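3-dehydroshikimate dehydratase (Bacillus anthracis, PDB 3DX5) catalyses the manganese-dependent dehydration of 3-dehydroshikimate to 3,4-dihydroxybenzoate, the catechol building block of the siderophore petrobactin. Local coordinates at residues Ala77-Thr82 with Arg126-Leu131; Glu120-Ile125 with Leu156-Glu161. All blocks are in the same frame, centred on the assembly; numbering follows the deposited sequence.

Interaction 1: residues Ala77-Thr82 with Arg126-Leu131; sequences ADFEKT and RMICEL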
ATOM      1  N   ALA A  77      13.447 -18.052  -0.107  1.00 31.55           N
ATOM      2  CA  ALA A  77      12.189 -18.159   0.666  1.00 30.56           C
ATOM      3  C   ALA A  77      12.247 -19.230   1.741  1.00 29.86           C
ATOM      4  O   ALA A  77      12.837 -20.285   1.543  1.00 29.31           O
ATOM      5  CB  ALA A  77      11.010 -18.475  -0.265  1.00 30.52           C
ATOM      6  N   ASP A  78      11.599 -18.967   2.868  1.00 28.98           N
ATOM      7  CA  ASP A  78      11.295 -20.037   3.801  1.00 28.66           C
ATOM      8  C   ASP A  78      10.062 -20.779   3.271  1.00 28.02           C
ATOM      9  O   ASP A  78       8.915 -20.326   3.436  1.00 26.51           O
ATOM     10  CB  ASP A  78      11.041 -19.493   5.208  1.00 29.15           C
ATOM     11  CG  ASP A  78      10.747 -20.598   6.216  1.00 30.86           C
ATOM     12  OD1 ASP A  78      10.669 -21.812   5.854  1.00 31.93           O
ATOM     13  OD2 ASP A  78      10.618 -20.242   7.400  1.00 35.62           O
ATOM     14  N   PHE A  79      10.309 -21.922   2.638  1.00 27.59           N
ATOM     15  CA  PHE A  79       9.259 -22.612   1.909  1.00 27.29           C
ATOM     16  C   PHE A  79       8.159 -23.202   2.795  1.00 26.78           C
ATOM     17  O   PHE A  79       6.990 -23.220   2.393  1.00 25.89           O
ATOM     18  CB  PHE A  79       9.824 -23.656   0.936  1.00 27.61           C
ATOM     19  CG  PHE A  79       8.819 -24.124  -0.069  1.00 28.52           C
ATOM     20  CD1 PHE A  79       8.327 -23.245  -1.029  1.00 29.25           C
ATOM     21  CD2 PHE A  79       8.339 -25.433  -0.039  1.00 30.13           C
ATOM     22  CE1 PHE A  79       7.377 -23.651  -1.950  1.00 31.34           C
ATOM     23  CE2 PHE A  79       7.385 -25.865  -0.974  1.00 31.63           C
ATOM     24  CZ  PHE A  79       6.903 -24.964  -1.932  1.00 32.38           C
ATOM     25  N   GLU A  80       8.528 -23.679   3.982  1.00 26.43           N
ATOM     26  CA  GLU A  80       7.548 -24.123   4.983  1.00 27.04           C
ATOM     27  C   GLU A  80       6.594 -22.987   5.390  1.00 26.16           C
ATOM     28  O   GLU A  80       5.413 -23.231   5.650  1.00 26.12           O
ATOM     29  CB  GLU A  80       8.233 -24.671   6.240  1.00 27.75           C
ATOM     30  CG  GLU A  80       8.814 -26.072   6.062  1.00 32.21           C
ATOM     31  CD  GLU A  80       9.046 -26.771   7.394  1.00 39.80           C
ATOM     32  OE1 GLU A  80       9.085 -26.066   8.444  1.00 42.31           O
ATOM     33  OE2 GLU A  80       9.191 -28.026   7.392  1.00 42.93           O
ATOM     34  N   LYS A  81       7.120 -21.766   5.467  1.00 24.92           N
ATOM     35  CA  LYS A  81       6.307 -20.591   5.716  1.00 24.79           C
ATOM     36  C   LYS A  81       5.344 -20.306   4.527  1.00 23.78           C
ATOM     37  O   LYS A  81       4.162 -19.985   4.739  1.00 23.61           O
ATOM     38  CB  LYS A  81       7.195 -19.392   6.052  1.00 25.70           C
ATOM     39  CG  LYS A  81       6.442 -18.065   6.166  1.00 30.66           C
ATOM     40  CD  LYS A  81       7.260 -16.960   6.856  1.00 38.00           C
ATOM     41  CE  LYS A  81       6.530 -15.591   6.763  1.00 39.95           C
ATOM     42  NZ  LYS A  81       7.357 -14.468   7.353  1.00 42.88           N
ATOM     43  N   THR A  82       5.834 -20.461   3.299  1.00 21.80           N
ATOM     44  CA  THR A  82       4.988 -20.357   2.103  1.00 21.10           C
ATOM     45  C   THR A  82       3.843 -21.369   2.111  1.00 19.78           C
ATOM     46  O   THR A  82       2.690 -20.997   1.852  1.00 19.87           O
ATOM     47  CB  THR A  82       5.787 -20.490   0.785  1.00 20.91           C
ATOM     48  OG1 THR A  82       6.745 -19.449   0.739  1.00 20.13           O
ATOM     49  CG2 THR A  82       4.855 -20.320  -0.438  1.00 20.82           C
ATOM     50  N   ARG A 126       4.656 -26.813  -8.823  1.00 11.66           N
ATOM     51  CA  ARG A 126       3.965 -28.103  -8.891  1.00 12.03           C
ATOM     52  C   ARG A 126       3.461 -28.498  -7.504  1.00 12.25           C
ATOM     53  O   ARG A 126       2.300 -28.935  -7.354  1.00 12.91           O
ATOM     54  CB  ARG A 126       4.854 -29.234  -9.460  1.00 11.79           C
ATOM     55  CG  ARG A 126       4.048 -30.513  -9.748  1.00 11.96           C
ATOM     56  CD  ARG A 126       4.937 -31.664 -10.266  1.00 14.64           C
ATOM     57  NE  ARG A 126       5.450 -31.309 -11.588  1.00 14.25           N
ATOM     58  CZ  ARG A 126       6.722 -31.076 -11.872  1.00 12.21           C
ATOM     59  NH1 ARG A 126       7.663 -31.170 -10.932  1.00 11.36           N
ATOM     60  NH2 ARG A 126       7.044 -30.736 -13.107  1.00 10.79           N
HETATM   61  N   MSE A 127       4.325 -28.326  -6.507  1.00 12.12           N
HETATM   62  CA  MSE A 127       3.988 -28.615  -5.093  1.00 13.44           C
HETATM   63  C   MSE A 127       2.823 -27.779  -4.599  1.00 12.97           C
HETATM   64  O   MSE A 127       1.945 -28.290  -3.926  1.00 13.89           O
HETATM   65  CB  MSE A 127       5.193 -28.389  -4.171  1.00 12.72           C
HETATM   66  CG  MSE A 127       6.283 -29.424  -4.397  1.00 18.04           C
HETATM   67 SE   MSE A 127       7.903 -29.063  -3.347  0.60 20.68          SE
HETATM   68  CE  MSE A 127       7.046 -29.258  -1.602  1.00 22.69           C
ATOM     69  N   ILE A 128       2.828 -26.490  -4.927  1.00 12.99           N
ATOM     70  CA  ILE A 128       1.727 -25.606  -4.548  1.00 12.83           C
ATOM     71  C   ILE A 128       0.424 -26.012  -5.243  1.00 12.19           C
ATOM     72  O   ILE A 128      -0.626 -25.992  -4.617  1.00 11.09           O
ATOM     73  CB  ILE A 128       2.106 -24.150  -4.793  1.00 13.12           C
ATOM     74  CG1 ILE A 128       3.002 -23.692  -3.624  1.00 13.43           C
ATOM     75  CG2 ILE A 128       0.868 -23.257  -4.902  1.00 13.63           C
ATOM     76  CD1 ILE A 128       3.852 -22.510  -3.992  1.00 16.47           C
ATOM     77  N   CYS A 129       0.507 -26.396  -6.516  1.00 11.50           N
ATOM     78  CA  CYS A 129      -0.645 -26.932  -7.229  1.00 12.26           C
ATOM     79  C   CYS A 129      -1.212 -28.177  -6.544  1.00 11.91           C
ATOM     80  O   CYS A 129      -2.443 -28.308  -6.414  1.00 12.70           O
ATOM     81  CB  CYS A 129      -0.277 -27.261  -8.679  1.00 11.59           C
ATOM     82  SG  CYS A 129      -0.107 -25.772  -9.658  1.00 14.85           S
ATOM     83  N   GLU A 130      -0.343 -29.083  -6.105  0.50 11.95           N
ATOM     84  CA  GLU A 130      -0.809 -30.304  -5.451  0.50 11.85           C
ATOM     85  C   GLU A 130      -1.456 -30.036  -4.088  0.50 11.88           C
ATOM     86  O   GLU A 130      -2.408 -30.718  -3.706  0.50 11.32           O
ATOM     87  CB  GLU A 130       0.306 -31.354  -5.359  0.50 12.21           C
ATOM     88  CG  GLU A 130       0.274 -32.344  -6.513  0.50 14.03           C
ATOM     89  CD  GLU A 130      -0.920 -33.294  -6.439  0.50 14.47           C
ATOM     90  OE1 GLU A 130      -1.864 -33.183  -7.263  0.50 12.47           O
ATOM     91  OE2 GLU A 130      -0.909 -34.151  -5.534  0.50 16.37           O
ATOM     92  N   LEU A 131      -0.952 -29.039  -3.364  1.00 11.99           N
ATOM     93  CA  LEU A 131      -1.606 -28.593  -2.126  1.00 12.84           C
ATOM     94  C   LEU A 131      -3.043 -28.067  -2.409  1.00 13.00           C
ATOM     95  O   LEU A 131      -4.030 -28.542  -1.812  1.00 12.40           O
ATOM     96  CB  LEU A 131      -0.761 -27.512  -1.446  1.00 13.36           C
ATOM     97  CG  LEU A 131      -1.141 -27.080  -0.027  1.00 16.93           C
ATOM     98  CD1 LEU A 131       0.055 -26.497   0.699  1.00 18.44           C
ATOM     99  CD2 LEU A 131      -2.263 -26.030  -0.059  1.00 21.17           C
TER
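M127, a selenomethionine, opens the contact by laying the end of its side chain against the ring of F79. Its CE methyl comes to the edge of that ring, near the ring plane, with M127 CE 3.5 Å from F79 CE2. The selenium stands obliquely to the same ring, 5.1 Å from its centroid and 57° off the normal, which makes this a Met-aromatic contact. The methionine chain is extended as far as the selenium and turns at its last torsion (chi3 63°), which brings the methyl to the phenyl edge. A long, flexible side chain suits this place, because it can reach a partner helix from an exposed position. One residue on, I128 is buried. I128 CD1 lies 4.2 Å from F79 CE1 and 4.3 Å from T82 CG2, so this one methyl touches both the ring and the threonine. I73, in the loop before helix 79-96, packs on both I128 and F79. T82 suits this spot by having two different branches: CG2 turns to the isoleucine, and OG1 is hydrogen-bonded to the backbone oxygen of D72. L131, one turn after M127, packs on I83 and C86 further along helix 79-96. No hydrogen bond crosses between 77-82 and 126-131; apolar packing joins the first turn of helix 79-96 to helix 115-134, two consecutive outer helices of a TIM barrel.

Interaction 2: residues Glu120-Ile125 with Leu156-Glu161; sequences EYVNRI and LELLGE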
ATOM      1  N   GLU A 120      14.098 -25.613 -10.260  0.60 12.37           N
ATOM      2  CA  GLU A 120      13.634 -25.558  -8.870  0.60 12.93           C
ATOM      3  C   GLU A 120      12.264 -24.828  -8.715  0.60 12.45           C
ATOM      4  O   GLU A 120      11.432 -25.232  -7.904  0.60 12.26           O
ATOM      5  CB  GLU A 120      14.724 -24.980  -7.951  0.60 13.20           C
ATOM      6  CG  GLU A 120      14.364 -24.962  -6.478  0.60 15.89           C
ATOM      7  CD  GLU A 120      13.916 -26.310  -5.946  0.60 18.39           C
ATOM      8  OE1 GLU A 120      14.205 -27.360  -6.579  0.60 20.75           O
ATOM      9  OE2 GLU A 120      13.277 -26.315  -4.876  0.60 20.16           O
ATOM     10  N   TYR A 121      12.027 -23.776  -9.496  0.60 11.88           N
ATOM     11  CA  TYR A 121      10.763 -23.047  -9.388  0.60 11.68           C
ATOM     12  C   TYR A 121       9.614 -23.869  -9.992  0.60 11.54           C
ATOM     13  O   TYR A 121       8.514 -23.876  -9.440  0.60 10.98           O
ATOM     14  CB  TYR A 121      10.838 -21.666 -10.052  0.60 11.90           C
ATOM     15  CG  TYR A 121      11.625 -20.575  -9.320  0.60 12.58           C
ATOM     16  CD1 TYR A 121      12.939 -20.788  -8.842  0.60 14.72           C
ATOM     17  CD2 TYR A 121      11.069 -19.312  -9.151  0.60 14.74           C
ATOM     18  CE1 TYR A 121      13.648 -19.757  -8.189  0.60 14.02           C
ATOM     19  CE2 TYR A 121      11.767 -18.291  -8.517  0.60 14.91           C
ATOM     20  CZ  TYR A 121      13.048 -18.522  -8.053  0.60 14.47           C
ATOM     21  OH  TYR A 121      13.690 -17.489  -7.453  0.60 14.90           O
ATOM     22  N   VAL A 122       9.863 -24.567 -11.107  1.00 11.33           N
ATOM     23  CA  VAL A 122       8.841 -25.474 -11.665  1.00 11.83           C
ATOM     24  C   VAL A 122       8.398 -26.511 -10.620  1.00 12.68           C
ATOM     25  O   VAL A 122       7.194 -26.733 -10.408  1.00 12.85           O
ATOM     26  CB  VAL A 122       9.381 -26.192 -12.954  1.00 11.81           C
ATOM     27  CG1 VAL A 122       8.537 -27.447 -13.331  1.00 11.09           C
ATOM     28  CG2 VAL A 122       9.438 -25.226 -14.115  1.00 10.92           C
ATOM     29  N   ASN A 123       9.368 -27.142  -9.956  1.00 12.99           N
ATOM     30  CA  ASN A 123       9.059 -28.104  -8.902  1.00 13.70           C
ATOM     31  C   ASN A 123       8.220 -27.514  -7.755  1.00 13.60           C
ATOM     32  O   ASN A 123       7.322 -28.183  -7.250  1.00 13.56           O
ATOM     33  CB  ASN A 123      10.334 -28.768  -8.364  1.00 13.29           C
ATOM     34  CG  ASN A 123      11.042 -29.617  -9.432  1.00 17.23           C
ATOM     35  OD1 ASN A 123      10.449 -29.991 -10.477  1.00 17.31           O
ATOM     36  ND2 ASN A 123      12.325 -29.903  -9.193  1.00 18.29           N
ATOM     37  N   ARG A 124       8.516 -26.282  -7.360  1.00 12.65           N
ATOM     38  CA  ARG A 124       7.758 -25.612  -6.294  1.00 13.21           C
ATOM     39  C   ARG A 124       6.352 -25.205  -6.687  1.00 12.49           C
ATOM     40  O   ARG A 124       5.412 -25.395  -5.896  1.00 12.77           O
ATOM     41  CB  ARG A 124       8.527 -24.419  -5.748  1.00 13.39           C
ATOM     42  CG  ARG A 124       9.656 -24.915  -4.849  1.00 16.92           C
ATOM     43  CD  ARG A 124      10.584 -23.818  -4.466  1.00 25.19           C
ATOM     44  NE  ARG A 124      11.515 -24.304  -3.438  1.00 28.48           N
ATOM     45  CZ  ARG A 124      12.061 -23.540  -2.498  1.00 28.08           C
ATOM     46  NH1 ARG A 124      11.816 -22.236  -2.469  1.00 26.40           N
ATOM     47  NH2 ARG A 124      12.863 -24.086  -1.596  1.00 27.85           N
ATOM     48  N   ILE A 125       6.186 -24.681  -7.898  1.00 11.74           N
ATOM     49  CA  ILE A 125       4.839 -24.403  -8.413  1.00 11.19           C
ATOM     50  C   ILE A 125       4.017 -25.704  -8.433  1.00 11.30           C
ATOM     51  O   ILE A 125       2.831 -25.706  -8.091  1.00 11.14           O
ATOM     52  CB  ILE A 125       4.887 -23.765  -9.807  1.00 11.39           C
ATOM     53  CG1 ILE A 125       5.546 -22.377  -9.737  1.00 11.87           C
ATOM     54  CG2 ILE A 125       3.467 -23.609 -10.430  1.00  8.86           C
ATOM     55  CD1 ILE A 125       6.056 -21.923 -11.123  1.00 13.12           C
ATOM     56  N   LEU A 156       3.911 -20.423 -22.013  1.00 12.30           N
ATOM     57  CA  LEU A 156       3.500 -21.708 -22.563  1.00 12.67           C
ATOM     58  C   LEU A 156       4.460 -22.822 -22.132  1.00 13.24           C
ATOM     59  O   LEU A 156       4.034 -23.907 -21.746  1.00 12.71           O
ATOM     60  CB  LEU A 156       3.438 -21.646 -24.088  1.00 12.84           C
ATOM     61  CG  LEU A 156       2.269 -20.801 -24.609  1.00 13.64           C
ATOM     62  CD1 LEU A 156       2.455 -20.495 -26.095  1.00 13.03           C
ATOM     63  CD2 LEU A 156       0.957 -21.526 -24.332  1.00 11.87           C
ATOM     64  N   GLU A 157       5.753 -22.536 -22.206  1.00 13.21           N
ATOM     65  CA  GLU A 157       6.762 -23.472 -21.767  1.00 15.00           C
ATOM     66  C   GLU A 157       6.585 -23.859 -20.270  1.00 14.15           C
ATOM     67  O   GLU A 157       6.609 -25.025 -19.923  1.00 13.64           O
ATOM     68  CB  GLU A 157       8.112 -22.822 -21.998  1.00 15.50           C
ATOM     69  CG  GLU A 157       9.240 -23.672 -21.640  1.00 22.93           C
ATOM     70  CD  GLU A 157       9.699 -24.454 -22.839  1.00 34.16           C
ATOM     71  OE1 GLU A 157      10.773 -24.093 -23.399  1.00 38.63           O
ATOM     72  OE2 GLU A 157       8.967 -25.402 -23.243  1.00 36.13           O
ATOM     73  N   LEU A 158       6.417 -22.858 -19.403  1.00 13.32           N
ATOM     74  CA  LEU A 158       6.202 -23.087 -17.965  1.00 12.78           C
ATOM     75  C   LEU A 158       5.025 -24.037 -17.698  1.00 12.07           C
ATOM     76  O   LEU A 158       5.115 -24.935 -16.859  1.00 10.98           O
ATOM     77  CB  LEU A 158       5.942 -21.758 -17.253  1.00 12.09           C
ATOM     78  CG  LEU A 158       6.080 -21.831 -15.727  1.00 14.36           C
ATOM     79  CD1 LEU A 158       7.507 -22.251 -15.294  1.00 12.58           C
ATOM     80  CD2 LEU A 158       5.758 -20.468 -15.149  1.00 11.32           C
ATOM     81  N   LEU A 159       3.919 -23.809 -18.409  1.00 11.41           N
ATOM     82  CA  LEU A 159       2.703 -24.616 -18.243  1.00 12.05           C
ATOM     83  C   LEU A 159       2.970 -26.076 -18.619  1.00 12.19           C
ATOM     84  O   LEU A 159       2.511 -27.017 -17.937  1.00 11.96           O
ATOM     85  CB  LEU A 159       1.562 -24.051 -19.090  1.00 11.28           C
ATOM     86  CG  LEU A 159       1.010 -22.698 -18.614  1.00 13.44           C
ATOM     87  CD1 LEU A 159       0.181 -22.067 -19.741  1.00 12.90           C
ATOM     88  CD2 LEU A 159       0.164 -22.828 -17.295  1.00 11.54           C
ATOM     89  N   GLY A 160       3.744 -26.256 -19.682  1.00 11.58           N
ATOM     90  CA  GLY A 160       4.149 -27.601 -20.100  1.00 12.43           C
ATOM     91  C   GLY A 160       5.165 -28.195 -19.137  1.00 12.55           C
ATOM     92  O   GLY A 160       5.163 -29.392 -18.927  1.00 12.49           O
ATOM     93  N   GLU A 161       6.016 -27.378 -18.512  1.00 12.51           N
ATOM     94  CA  GLU A 161       7.030 -27.933 -17.596  1.00 12.35           C
ATOM     95  C   GLU A 161       6.409 -28.389 -16.265  1.00 12.00           C
ATOM     96  O   GLU A 161       6.798 -29.430 -15.693  1.00 11.55           O
ATOM     97  CB  GLU A 161       8.154 -26.915 -17.347  1.00 13.18           C
ATOM     98  CG  GLU A 161       9.036 -26.600 -18.584  1.00 15.48           C
ATOM     99  CD  GLU A 161       9.853 -25.280 -18.461  1.00 20.62           C
ATOM    100  OE1 GLU A 161       9.408 -24.283 -17.853  1.00 20.74           O
ATOM    101  OE2 GLU A 161      10.976 -25.228 -19.005  1.00 26.28           O
TER
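V122 meets L158 and E161 in a buried helix-helix contact on the outer layer of the TIM barrel, where helix 115-134 packs against helix 152-162. The axes of the two short segments approach to 10.3 Å and cross at -62°, a steep angle that confines the touching residues to a small patch. The backbones come nearest at V122 and E161, whose CA atoms are 6.7 Å apart. A small beta-branched residue suits this place, since both of its methyls lie close to the main chain and can be used at once. With CG1 anti to the backbone N (chi1 163°), V122 directs that methyl at the main chain of the other helix, 3.5 Å from E161 O. The second methyl faces the leucine: V122 CG2 lies 3.7 Å from L158 CD1, and the valine and leucine lie alongside one another, pointing opposite ways. L158 divides its fork between two partners, for its CD2 is 4.3 Å from I125 CD1, one turn after V122 on helix 115-134. E161 is set roughly perpendicular to V122, and E161 CB lies 3.9 Å from V122 CG2, with the rest of the glutamate chain stretched out. Thus a glutamate at the border of the patch gives its CB to the apolar packing, while OE1, which also passes near the same methyl, is salt-bridged to R118, earlier on helix 115-134. R118 also touches L158 and E157. On the barrel side, I125 rests on L167 of strand 167-172, and L159 packs on the same strand at L167 and I169 while also touching L190 of helix 183-190.

The centres of interactions 1 and 2 lie about 13 Å apart on the same side of the chain's centre, and helix 115-134 serves both. Its earlier part, 120-125, meets helix 152-162, and the directly following 126-131 meets helix 79-96. The segments therefore alternate along the chain: 77-82, 120-125, 126-131, 156-161. Direct packing also joins the two contacts, with F79 CE1 3.9 Å from R124 CG. In the chain, strands 100-103 and 138-142, neighbours in the parallel barrel sheet, come between these helices. Together the contacts join three successive helices on one side of the barrel, outside the strands that carry the substrate-binding R102 and the manganese ligand E142.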